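Local atomic coordinates of glutamine cyclotransferase (Xanthomonas campestris, PDB entry 3MBR), a protein that probably catalyses the cyclisation of N-terminal glutamine in peptides to pyroglutamate, and binds a calcium ion within a beta-propeller fold. Residues 4-8 with 232-236; 31-35 with 46-50; 85-89 with 98-102. The protein carries 1 engineered substitution. One frame throughout, in Å; residues are numbered along the deposited sequence.

In the fold
The chain forms a five-bladed beta-propeller. Interactions 2 and 3 lie within two blades; interaction 1 lies beside the blade that holds both chain ends. It is a surface contact, made by a loop and the end of a strand, with two direct hydrogen bonds, a water and apolar contact of P5 with L236. Interactions 2 and 3 are nested inside the long span it closes. Both are antiparallel hairpins. Interaction 2 pairs the two middle strands of its blade and is buried; its E35 and R46 share a water and are bound by residues outside the pair. Interaction 3 pairs the outermost strand with its neighbour and is half exposed, so its salt bridges lie at the surface.

Interaction 1: 4-8 with 232-236; sequences VPTQG and RLTPL
Segment 4-8 is an extended loop. Segment 232-236 ends a strand (232-233) and enters loop. From CA 5 to 8 and from CA 232 to 236 the chains run 147° apart. The nearest CA pairs are G8 with T234 at 5.0 Å and Q7 with L236 at 6.0 Å. T234 N donates to G8 O at 2.8 Å, almost straight. Q7 has chi1 and chi2 both t, so its side chain is stretched out. This brings its NE2 to T234 O at 3.0 Å, a hydrogen bond; its OE1 is hydrogen-bonded by R174 NH2. Water 1 links G8 N (3.0 Å) and T234 O (2.9 Å). L236 adopts an off-well conformer, chi1 -125° and chi2 27°. Its CD1 lies 3.7 Å from Q7 CB and its CD2 4.0 Å from P5 CG. P5 and Q7 make backbone hydrogen bonds with W185 of the next blade. G8 leads into strand 9-16, which pairs with 227-233: the contact extends the N- to C-terminal ring closure of a beta-propeller.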
loop_
_atom_site.group_PDB
_atom_site.type_symbol
_atom_site.label_atom_id
_atom_site.label_comp_id
_atom_site.label_asym_id
_atom_site.label_seq_id
_atom_site.Cartn_x
_atom_site.Cartn_y
_atom_site.Cartn_z
ATOM N N VAL A 4 18.407 -2.586 13.862
ATOM C CA VAL A 4 17.994 -2.693 12.469
ATOM C C VAL A 4 18.701 -1.603 11.656
ATOM O O VAL A 4 18.616 -0.421 12.014
ATOM C CB VAL A 4 16.501 -2.528 12.398
ATOM C CG1 VAL A 4 16.041 -2.459 10.947
ATOM C CG2 VAL A 4 15.860 -3.729 13.126
ATOM N N PRO A 5 19.374 -1.958 10.547
ATOM C CA PRO A 5 20.076 -0.943 9.778
ATOM C C PRO A 5 19.176 -0.122 8.891
ATOM O O PRO A 5 18.045 -0.545 8.630
ATOM C CB PRO A 5 21.115 -1.761 8.943
ATOM C CG PRO A 5 20.279 -3.039 8.663
ATOM C CD PRO A 5 19.586 -3.322 9.995
ATOM N N THR A 6 19.624 1.072 8.515
ATOM C CA THR A 6 18.966 1.940 7.575
ATOM C C THR A 6 19.575 1.810 6.220
ATOM O O THR A 6 20.787 1.959 6.038
ATOM C CB THR A 6 18.936 3.396 8.086
ATOM O OG1 THR A 6 18.180 3.407 9.310
ATOM C CG2 THR A 6 18.235 4.272 7.096
ATOM N N GLN A 7 18.744 1.488 5.270
ATOM C CA GLN A 7 19.130 1.233 3.914
ATOM C C GLN A 7 18.949 2.520 3.129
ATOM O O GLN A 7 17.923 3.181 3.193
ATOM C CB GLN A 7 18.302 0.080 3.339
ATOM C CG GLN A 7 18.512 -0.209 1.865
ATOM C CD GLN A 7 17.837 -1.440 1.451
ATOM O OE1 GLN A 7 16.765 -1.787 2.041
ATOM N NE2 GLN A 7 18.336 -2.098 0.422
ATOM N N GLY A 8 19.940 2.864 2.304
ATOM C CA GLY A 8 19.807 4.024 1.454
ATOM C C GLY A 8 18.928 3.874 0.228
ATOM O O GLY A 8 18.546 2.798 -0.134
ATOM N N ARG A 232 15.240 3.752 -6.143
ATOM C CA ARG A 232 16.017 2.535 -6.227
ATOM C C ARG A 232 16.711 2.325 -4.860
ATOM O O ARG A 232 17.380 3.239 -4.387
ATOM C CB ARG A 232 17.037 2.656 -7.374
ATOM C CG ARG A 232 17.715 1.274 -7.770
ATOM C CD ARG A 232 16.807 0.640 -8.864
ATOM N NE ARG A 232 16.866 1.340 -10.162
ATOM C CZ ARG A 232 15.838 1.845 -10.937
ATOM N NH1 ARG A 232 14.404 1.815 -10.662
ATOM N NH2 ARG A 232 16.364 2.394 -12.076
ATOM N N LEU A 233 16.511 1.193 -4.193
ATOM C CA LEU A 233 17.136 0.931 -2.893
ATOM C C LEU A 233 18.618 0.598 -3.064
ATOM O O LEU A 233 19.000 -0.108 -4.025
ATOM C CB LEU A 233 16.482 -0.237 -2.198
ATOM C CG LEU A 233 14.942 -0.033 -1.979
ATOM C CD1 LEU A 233 14.417 -1.144 -1.081
ATOM C CD2 LEU A 233 14.641 1.368 -1.338
ATOM N N THR A 234 19.472 1.127 -2.185
ATOM C CA THR A 234 20.916 0.818 -2.244
ATOM C C THR A 234 21.175 -0.483 -1.528
ATOM O O THR A 234 20.761 -0.625 -0.425
ATOM C CB THR A 234 21.654 1.954 -1.508
ATOM O OG1 THR A 234 21.318 3.172 -2.184
ATOM C CG2 THR A 234 23.214 1.739 -1.458
ATOM N N PRO A 235 21.913 -1.439 -2.135
ATOM C CA PRO A 235 22.149 -2.735 -1.448
ATOM C C PRO A 235 22.766 -2.472 -0.062
ATOM O O PRO A 235 23.622 -1.581 0.057
ATOM C CB PRO A 235 23.176 -3.426 -2.385
ATOM C CG PRO A 235 22.763 -2.854 -3.789
ATOM C CD PRO A 235 22.465 -1.432 -3.513
ATOM N N LEU A 236 22.370 -3.240 0.958
ATOM C CA LEU A 236 22.985 -3.106 2.268
ATOM C C LEU A 236 24.208 -3.988 2.287
ATOM O O LEU A 236 24.165 -5.049 1.676
ATOM C CB LEU A 236 22.066 -3.746 3.257
ATOM C CG LEU A 236 21.576 -2.977 4.453
ATOM C CD1 LEU A 236 21.493 -1.554 4.314
ATOM C CD2 LEU A 236 20.304 -3.618 4.668
HETATM O O HOH W 1 21.985 0.750 1.829
#

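Interaction 2: 31-35 with 46-50; sequences GHLYE and RKVDL
Strands 32-35 and 46-49 run antiparallel, with axes 4.6 Å apart at closest and an angle of 147°. The register pairs L33 with V48 and E35 with R46 as hydrogen-bonded pairs, and Y34 with K47 as a non-hydrogen-bonded pair (CA-CA 4.6 Å). L33 N donates to V48 O at 3.0 Å and V48 N to L33 O at 2.8 Å. E35 N donates to R46 O at 2.9 Å and R46 N to E35 O at 2.8 Å. G31, phi 88° and psi -2°, leads into strand 32-37; this conformation suits glycine.

L33, V48, E35 and R46 share one face. L33 (m, t) sets CD1 3.7 Å from L50 CD1, where L228 of another blade also packs. E35 (t, t) and R46 (m, then t, t) extend alongside each other. Water 3 bridges E35 OE1 (2.8 Å) and R46 NH1 (2.9 Å). R46 also forms a salt bridge with D18, and E35 OE2 is hydrogen-bonded to T23 OG1 and H17 NE2.

H32, Y34 and K47 share the other face. K47 is all t. Its CE lies over the H32 ring, 3.6 Å from the centroid, a CH-pi contact, and 3.6 Å from Y34 OH. The Y34 ring meets F27.

E35 lies close to L26, a calcium ligand on inner strand 23-29. The pair is the central hairpin of a four-stranded propeller blade.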
loop_
_atom_site.group_PDB
_atom_site.type_symbol
_atom_site.label_atom_id
_atom_site.label_comp_id
_atom_site.label_asym_id
_atom_site.label_seq_id
_atom_site.Cartn_x
_atom_site.Cartn_y
_atom_site.Cartn_z
ATOM N N GLY A 31 1.804 -1.680 -16.734
ATOM C CA GLY A 31 2.123 -0.355 -17.153
ATOM C C GLY A 31 1.286 0.749 -16.550
ATOM O O GLY A 31 1.581 1.918 -16.761
ATOM N N HIS A 32 0.293 0.435 -15.700
ATOM C CA HIS A 32 -0.516 1.473 -15.070
ATOM C C HIS A 32 -0.471 1.344 -13.572
ATOM O O HIS A 32 -0.205 0.250 -12.988
ATOM C CB HIS A 32 -1.999 1.375 -15.481
ATOM C CG HIS A 32 -2.207 1.538 -16.948
ATOM N ND1 HIS A 32 -2.526 0.478 -17.758
ATOM C CD2 HIS A 32 -2.086 2.617 -17.743
ATOM C CE1 HIS A 32 -2.641 0.905 -19.012
ATOM N NE2 HIS A 32 -2.353 2.198 -19.033
ATOM N N LEU A 33 -0.689 2.474 -12.935
ATOM C CA LEU A 33 -0.900 2.450 -11.506
ATOM C C LEU A 33 -2.374 2.344 -11.174
ATOM O O LEU A 33 -3.235 2.806 -11.962
ATOM C CB LEU A 33 -0.387 3.765 -10.859
ATOM C CG LEU A 33 1.131 3.950 -10.990
ATOM C CD1 LEU A 33 1.550 5.414 -10.776
ATOM C CD2 LEU A 33 1.771 3.042 -9.994
ATOM N N TYR A 34 -2.694 1.725 -10.045
ATOM C CA TYR A 34 -4.060 1.696 -9.537
ATOM C C TYR A 34 -3.932 2.268 -8.141
ATOM O O TYR A 34 -3.028 1.864 -7.357
ATOM C CB TYR A 34 -4.546 0.238 -9.479
ATOM C CG TYR A 34 -4.836 -0.277 -10.852
ATOM C CD1 TYR A 34 -3.787 -0.742 -11.648
ATOM C CD2 TYR A 34 -6.144 -0.222 -11.395
ATOM C CE1 TYR A 34 -3.991 -1.207 -12.941
ATOM C CE2 TYR A 34 -6.368 -0.744 -12.731
ATOM C CZ TYR A 34 -5.291 -1.209 -13.481
ATOM O OH TYR A 34 -5.525 -1.663 -14.770
ATOM N N GLU A 35 -4.811 3.203 -7.825
ATOM C CA GLU A 35 -4.697 3.956 -6.597
ATOM C C GLU A 35 -6.040 4.091 -5.889
ATOM O O GLU A 35 -7.023 4.483 -6.565
ATOM C CB GLU A 35 -4.195 5.365 -6.923
ATOM C CG GLU A 35 -3.849 6.193 -5.697
ATOM C CD GLU A 35 -3.185 7.525 -6.092
ATOM O OE1 GLU A 35 -3.060 7.848 -7.308
ATOM O OE2 GLU A 35 -2.772 8.244 -5.161
ATOM N N ARG A 46 -8.760 4.386 -8.770
ATOM C CA ARG A 46 -8.372 5.109 -10.007
ATOM C C ARG A 46 -7.366 4.244 -10.748
ATOM O O ARG A 46 -6.459 3.680 -10.115
ATOM C CB ARG A 46 -7.618 6.409 -9.710
ATOM C CG ARG A 46 -8.443 7.433 -8.896
ATOM C CD ARG A 46 -7.513 8.552 -8.485
ATOM N NE ARG A 46 -8.270 9.552 -7.768
ATOM C CZ ARG A 46 -7.891 10.842 -7.738
ATOM N NH1 ARG A 46 -6.721 11.224 -8.306
ATOM N NH2 ARG A 46 -8.650 11.734 -7.114
ATOM N N LYS A 47 -7.490 4.166 -12.075
ATOM C CA LYS A 47 -6.442 3.627 -12.926
ATOM C C LYS A 47 -5.715 4.833 -13.501
ATOM O O LYS A 47 -6.375 5.676 -14.108
ATOM C CB LYS A 47 -7.040 2.798 -14.046
ATOM C CG LYS A 47 -5.965 2.274 -15.020
ATOM C CD LYS A 47 -6.727 1.521 -16.199
ATOM C CE LYS A 47 -5.837 0.973 -17.182
ATOM N NZ LYS A 47 -6.685 0.396 -18.305
ATOM N N VAL A 48 -4.422 4.888 -13.313
ATOM C CA VAL A 48 -3.643 6.135 -13.546
ATOM C C VAL A 48 -2.489 5.884 -14.469
ATOM O O VAL A 48 -1.798 4.876 -14.384
ATOM C CB VAL A 48 -3.177 6.754 -12.191
ATOM C CG1 VAL A 48 -2.335 8.012 -12.397
ATOM C CG2 VAL A 48 -4.342 6.968 -11.226
ATOM N N ASP A 49 -2.340 6.780 -15.408
ATOM C CA ASP A 49 -1.181 6.776 -16.309
ATOM C C ASP A 49 0.062 7.246 -15.531
ATOM O O ASP A 49 0.113 8.338 -14.970
ATOM C CB ASP A 49 -1.440 7.723 -17.493
ATOM C CG ASP A 49 -0.312 7.732 -18.451
ATOM O OD1 ASP A 49 0.437 8.732 -18.532
ATOM O OD2 ASP A 49 -0.081 6.655 -19.043
ATOM N N LEU A 50 1.088 6.396 -15.456
ATOM C CA LEU A 50 2.288 6.753 -14.726
ATOM C C LEU A 50 2.932 8.046 -15.161
ATOM O O LEU A 50 3.306 8.886 -14.346
ATOM C CB LEU A 50 3.277 5.559 -14.822
ATOM C CG LEU A 50 4.666 5.817 -14.289
ATOM C CD1 LEU A 50 4.655 6.059 -12.729
ATOM C CD2 LEU A 50 5.680 4.725 -14.623
HETATM O O HOH W 2 -1.293 4.955 -20.703
HETATM O O HOH W 3 -4.214 9.922 -8.766
#

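Interaction 3: 85-89 with 98-102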
loop_
_atom_site.group_PDB
_atom_site.type_symbol
_atom_site.label_atom_id
_atom_site.label_comp_id
_atom_site.label_asym_id
_atom_site.label_seq_id
_atom_site.Cartn_x
_atom_site.Cartn_y
_atom_site.Cartn_z
ATOM N N HIS A 85 -15.906 -2.929 7.867
ATOM C CA HIS A 85 -15.764 -4.393 8.073
ATOM C C HIS A 85 -15.844 -5.161 6.751
ATOM O O HIS A 85 -15.663 -6.411 6.683
ATOM C CB HIS A 85 -16.730 -4.856 9.179
ATOM C CG HIS A 85 -16.461 -4.140 10.461
ATOM N ND1 HIS A 85 -15.238 -4.208 11.098
ATOM C CD2 HIS A 85 -17.226 -3.285 11.192
ATOM C CE1 HIS A 85 -15.272 -3.454 12.184
ATOM N NE2 HIS A 85 -16.460 -2.875 12.257
ATOM N N GLU A 86 -16.005 -4.376 5.699
ATOM C CA GLU A 86 -16.459 -4.871 4.424
ATOM C C GLU A 86 -15.374 -4.678 3.389
ATOM O O GLU A 86 -14.616 -3.729 3.444
ATOM C CB GLU A 86 -17.819 -4.261 3.949
ATOM C CG GLU A 86 -19.049 -4.885 4.647
ATOM C CD GLU A 86 -20.403 -4.602 3.909
ATOM O OE1 GLU A 86 -20.965 -3.480 4.114
ATOM O OE2 GLU A 86 -20.929 -5.516 3.178
ATOM N N GLY A 87 -15.250 -5.669 2.516
ATOM C CA GLY A 87 -14.348 -5.545 1.390
ATOM C C GLY A 87 -15.087 -5.752 0.102
ATOM O O GLY A 87 -16.178 -6.297 0.088
ATOM N N PHE A 88 -14.478 -5.363 -1.000
ATOM C CA PHE A 88 -15.075 -5.479 -2.330
ATOM C C PHE A 88 -14.124 -6.109 -3.306
ATOM O O PHE A 88 -12.880 -5.959 -3.176
ATOM C CB PHE A 88 -15.429 -4.055 -2.784
ATOM C CG PHE A 88 -16.505 -3.433 -1.812
ATOM C CD1 PHE A 88 -16.209 -2.383 -0.977
ATOM C CD2 PHE A 88 -17.715 -4.081 -1.654
ATOM C CE1 PHE A 88 -17.184 -1.799 -0.123
ATOM C CE2 PHE A 88 -18.708 -3.582 -0.721
ATOM C CZ PHE A 88 -18.382 -2.473 0.062
ATOM N N VAL A 89 -14.697 -6.802 -4.243
ATOM C CA VAL A 89 -13.885 -7.340 -5.330
ATOM C C VAL A 89 -14.447 -6.761 -6.600
ATOM O O VAL A 89 -15.664 -6.899 -6.826
ATOM C CB VAL A 89 -13.951 -8.920 -5.382
ATOM C CG1 VAL A 89 -13.180 -9.464 -6.575
ATOM C CG2 VAL A 89 -13.551 -9.575 -4.016
ATOM N N ARG A 98 -17.986 -6.731 -8.234
ATOM C CA ARG A 98 -18.485 -8.091 -8.528
ATOM C C ARG A 98 -18.823 -8.925 -7.345
ATOM O O ARG A 98 -19.643 -9.823 -7.440
ATOM C CB ARG A 98 -17.393 -8.867 -9.272
ATOM C CG ARG A 98 -17.149 -8.329 -10.662
ATOM C CD ARG A 98 -18.467 -8.109 -11.408
ATOM N NE ARG A 98 -18.317 -8.336 -12.842
ATOM C CZ ARG A 98 -18.048 -7.370 -13.701
ATOM N NH1 ARG A 98 -17.915 -6.148 -13.236
ATOM N NH2 ARG A 98 -17.900 -7.607 -15.002
ATOM N N ALA A 99 -18.211 -8.593 -6.234
ATOM C CA ALA A 99 -18.429 -9.330 -5.020
ATOM C C ALA A 99 -18.115 -8.531 -3.802
ATOM O O ALA A 99 -17.422 -7.493 -3.848
ATOM C CB ALA A 99 -17.621 -10.662 -5.021
ATOM N N ARG A 100 -18.557 -9.058 -2.650
ATOM C CA ARG A 100 -18.260 -8.393 -1.401
ATOM C C ARG A 100 -17.883 -9.416 -0.354
ATOM O O ARG A 100 -18.200 -10.584 -0.507
ATOM C CB ARG A 100 -19.457 -7.555 -0.920
ATOM C CG ARG A 100 -20.673 -8.361 -0.520
ATOM C CD ARG A 100 -20.938 -7.850 0.932
ATOM N NE ARG A 100 -21.970 -8.589 1.563
ATOM C CZ ARG A 100 -21.805 -9.687 2.307
ATOM N NH1 ARG A 100 -20.570 -10.158 2.586
ATOM N NH2 ARG A 100 -22.906 -10.305 2.788
ATOM N N PHE A 101 -17.195 -8.996 0.672
ATOM C CA PHE A 101 -16.820 -9.965 1.701
ATOM C C PHE A 101 -16.707 -9.192 3.017
ATOM O O PHE A 101 -16.749 -7.945 2.997
ATOM C CB PHE A 101 -15.498 -10.710 1.364
ATOM C CG PHE A 101 -14.269 -9.816 1.188
ATOM C CD1 PHE A 101 -13.375 -9.580 2.243
ATOM C CD2 PHE A 101 -14.007 -9.199 -0.019
ATOM C CE1 PHE A 101 -12.204 -8.755 2.038
ATOM C CE2 PHE A 101 -12.902 -8.425 -0.212
ATOM C CZ PHE A 101 -11.981 -8.217 0.826
ATOM N N ARG A 102 -16.651 -9.922 4.140
ATOM C CA ARG A 102 -16.602 -9.284 5.459
ATOM C C ARG A 102 -15.459 -9.830 6.218
ATOM O O ARG A 102 -15.076 -10.990 6.024
ATOM C CB ARG A 102 -17.888 -9.522 6.248
ATOM C CG ARG A 102 -18.855 -8.344 6.154
ATOM C CD ARG A 102 -19.961 -8.505 7.239
ATOM N NE ARG A 102 -21.310 -8.005 6.901
ATOM C CZ ARG A 102 -21.732 -7.528 5.720
ATOM N NH1 ARG A 102 -20.919 -7.461 4.656
ATOM N NH2 ARG A 102 -22.997 -7.117 5.606
#
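This contact is the outer hairpin of a four-stranded propeller blade, where edge strand 96-102 pairs with strand 86-91. The axes of antiparallel strands 86-89 and 98-102 approach to 4.5 Å, and their N-to-C directions are 155° apart. G87 and F101 form a hydrogen-bonded pair: G87 N to F101 O is 2.8 Å and F101 N to G87 O is 2.9 Å. V89 and A99 form another, with V89 N to A99 O at 2.8 Å and A99 N to V89 O at 3.1 Å. R98 N also donates to V89 O, at 2.7 Å. R98 and A99 both face V89, a classic beta bulge.

The face of V89, A99 and F101 is mainly apolar. F101 has chi1 p, which folds its ring back across the neighbouring strand. G87 CA lies over the ring face, 3.7 Å from the centroid, in a CH-pi contact. A CB at residue 87 would clash with F101 CZ, so glycine fits the site. V89 CG2 is 4.0 Å from F101 CE2. The F101 ring also touches I78 and L134.

E86, F88, R100 and R102 share the other face, three of them charged. E86 OE2 makes a very short salt bridge with R102 NH1, 2.4 Å. Its second one, to R100 NE at 3.6 Å, is long and a matter of charge alone. F88 CD2 packs on R100 CB at 4.0 Å, and its ring meets Y65 edge-to-face.

The contact lies away from the calcium site and completes the outer edge of a beta-propeller blade.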